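Side-chain contact in ferredoxin NADP reductase (Plasmodium falciparum, PDB 3JQQ), which transfers electrons between NADP(H) and ferredoxin through a bound FAD in the apicoplast of the malaria parasite: residues B[187-192]-B[211-216]. The protein carries 1 engineered substitution. Sequence-based numbering, arbitrary orientation.
Sequences SFLKKL and ITIYYG
Leu189 spreads its two methyls over two isoleucines of the strand: CD2 lies 3.7 Å from CD1 of Ile211, while CD1 meets Ile213 CD1 tip to tip at 4.1 Å. Ile211 CD1 is shared, since CD1 of Leu192 also rests on it at 3.9 Å, and both leucines cross this isoleucine at a slant. All three contacts are methyl to methyl and no hydrogen bond links the segments, so the contact is purely apolar; the 133 Å² it buries, both sides summed, fits contact by branch ends alone. Chain shape explains the reach: in Ile211 and Ile213 CG1 stands anti to the carbonyl carbon, and an extended second torsion (165° in Ile211) carries CD1 out toward the helix. Leu189 and Leu192, one helical turn apart, face the strand together, as do Ile211 and Ile213, two positions apart. Next outward, Ile240 touches both Leu189 and Ile213, and Phe173 and Phe175 of the adjoining strand also touch Ile211. The segment axes run nearly antiparallel, at 159°, with 12.1 Å between them at closest approach. Strands 173-178 and 211-217, neighbours in the parallel sheet, are joined through helix 183-192 in a beta-alpha-beta crossover, characteristic of the NADP-binding domain, where Gly216 farther along the strand touches the bound adenosine-2'-5'-diphosphate.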
loop_
_atom_site.group_PDB
_atom_site.type_symbol
_atom_site.label_atom_id
_atom_site.label_comp_id
_atom_site.label_asym_id
_atom_site.label_seq_id
_atom_site.Cartn_x
_atom_site.Cartn_y
_atom_site.Cartn_z
ATOM N N SER B 187 -3.782 20.889 5.728
ATOM C CA SER B 187 -3.756 21.334 7.117
ATOM C C SER B 187 -2.747 22.464 7.287
ATOM O O SER B 187 -3.057 23.521 7.850
ATOM C CB SER B 187 -3.399 20.166 8.038
ATOM O OG SER B 187 -3.310 20.583 9.389
ATOM N N PHE B 188 -1.535 22.238 6.791
ATOM C CA PHE B 188 -0.501 23.263 6.814
ATOM C C PHE B 188 -0.982 24.576 6.193
ATOM O O PHE B 188 -0.833 25.646 6.787
ATOM C CB PHE B 188 0.760 22.786 6.087
ATOM C CG PHE B 188 1.440 21.614 6.740
ATOM C CD1 PHE B 188 2.368 20.862 6.037
ATOM C CD2 PHE B 188 1.146 21.259 8.048
ATOM C CE1 PHE B 188 3.000 19.785 6.628
ATOM C CE2 PHE B 188 1.774 20.177 8.645
ATOM C CZ PHE B 188 2.703 19.441 7.932
ATOM N N LEU B 189 -1.552 24.488 4.992
ATOM C CA LEU B 189 -1.968 25.682 4.256
ATOM C C LEU B 189 -3.053 26.453 4.993
ATOM O O LEU B 189 -3.067 27.685 4.986
ATOM C CB LEU B 189 -2.452 25.311 2.847
ATOM C CG LEU B 189 -1.410 24.796 1.849
ATOM C CD1 LEU B 189 -2.091 24.313 0.576
ATOM C CD2 LEU B 189 -0.382 25.873 1.532
ATOM N N LYS B 190 -3.965 25.723 5.625
ATOM C CA LYS B 190 -5.037 26.350 6.382
ATOM C C LYS B 190 -4.484 27.129 7.571
ATOM O O LYS B 190 -5.010 28.183 7.923
ATOM C CB LYS B 190 -6.067 25.310 6.836
ATOM C CG LYS B 190 -6.966 24.813 5.711
ATOM C CD LYS B 190 -7.832 23.644 6.162
ATOM C CE LYS B 190 -8.795 23.213 5.067
ATOM N NZ LYS B 190 -9.558 21.999 5.460
ATOM N N LYS B 191 -3.418 26.618 8.184
ATOM C CA LYS B 191 -2.777 27.345 9.277
ATOM C C LYS B 191 -1.995 28.552 8.766
ATOM O O LYS B 191 -2.127 29.655 9.293
ATOM C CB LYS B 191 -1.850 26.440 10.091
ATOM C CG LYS B 191 -1.032 27.205 11.126
ATOM C CD LYS B 191 -0.060 26.304 11.869
ATOM C CE LYS B 191 0.904 27.121 12.723
ATOM N NZ LYS B 191 0.199 27.941 13.751
ATOM N N LEU B 192 -1.185 28.337 7.734
ATOM C CA LEU B 192 -0.299 29.378 7.219
ATOM C C LEU B 192 -1.061 30.551 6.603
ATOM O O LEU B 192 -0.728 31.712 6.846
ATOM C CB LEU B 192 0.681 28.792 6.196
ATOM C CG LEU B 192 1.605 27.663 6.665
ATOM C CD1 LEU B 192 2.203 26.924 5.474
ATOM C CD2 LEU B 192 2.705 28.192 7.573
ATOM N N ILE B 211 5.770 28.402 -1.282
ATOM C CA ILE B 211 5.454 26.976 -1.202
ATOM C C ILE B 211 5.340 26.360 -2.591
ATOM O O ILE B 211 4.616 26.865 -3.449
ATOM C CB ILE B 211 4.139 26.745 -0.432
ATOM C CG1 ILE B 211 4.256 27.304 0.995
ATOM C CG2 ILE B 211 3.780 25.265 -0.415
ATOM C CD1 ILE B 211 2.926 27.440 1.706
ATOM N N THR B 212 6.068 25.271 -2.812
ATOM C CA THR B 212 5.999 24.549 -4.074
ATOM C C THR B 212 5.406 23.168 -3.840
ATOM O O THR B 212 5.922 22.387 -3.042
ATOM C CB THR B 212 7.385 24.398 -4.724
ATOM O OG1 THR B 212 8.067 25.658 -4.701
ATOM C CG2 THR B 212 7.247 23.922 -6.163
ATOM N N ILE B 213 4.319 22.872 -4.541
ATOM C CA ILE B 213 3.606 21.625 -4.331
ATOM C C ILE B 213 3.698 20.707 -5.541
ATOM O O ILE B 213 3.395 21.107 -6.664
ATOM C CB ILE B 213 2.129 21.880 -3.987
ATOM C CG1 ILE B 213 2.026 22.904 -2.855
ATOM C CG2 ILE B 213 1.435 20.579 -3.612
ATOM C CD1 ILE B 213 0.674 22.943 -2.188
ATOM N N TYR B 214 4.133 19.476 -5.298
ATOM C CA TYR B 214 4.166 18.449 -6.327
ATOM C C TYR B 214 3.169 17.369 -5.936
ATOM O O TYR B 214 3.344 16.687 -4.926
ATOM C CB TYR B 214 5.570 17.859 -6.455
ATOM C CG TYR B 214 6.634 18.869 -6.823
ATOM C CD1 TYR B 214 7.500 19.376 -5.863
ATOM C CD2 TYR B 214 6.776 19.312 -8.132
ATOM C CE1 TYR B 214 8.478 20.297 -6.197
ATOM C CE2 TYR B 214 7.748 20.232 -8.474
ATOM C CZ TYR B 214 8.596 20.721 -7.503
ATOM O OH TYR B 214 9.566 21.635 -7.843
ATOM N N TYR B 215 2.119 17.219 -6.734
ATOM C CA TYR B 215 0.989 16.395 -6.338
ATOM C C TYR B 215 0.621 15.406 -7.435
ATOM O O TYR B 215 0.209 15.794 -8.528
ATOM C CB TYR B 215 -0.196 17.299 -5.977
ATOM C CG TYR B 215 -1.402 16.603 -5.382
ATOM C CD1 TYR B 215 -1.284 15.382 -4.731
ATOM C CD2 TYR B 215 -2.661 17.193 -5.445
ATOM C CE1 TYR B 215 -2.389 14.758 -4.183
ATOM C CE2 TYR B 215 -3.771 16.577 -4.901
ATOM C CZ TYR B 215 -3.628 15.359 -4.270
ATOM O OH TYR B 215 -4.733 14.745 -3.723
ATOM N N GLY B 216 0.789 14.123 -7.132
ATOM C CA GLY B 216 0.487 13.059 -8.077
ATOM C C GLY B 216 -0.855 12.413 -7.801
ATOM O O GLY B 216 -1.112 11.929 -6.698
#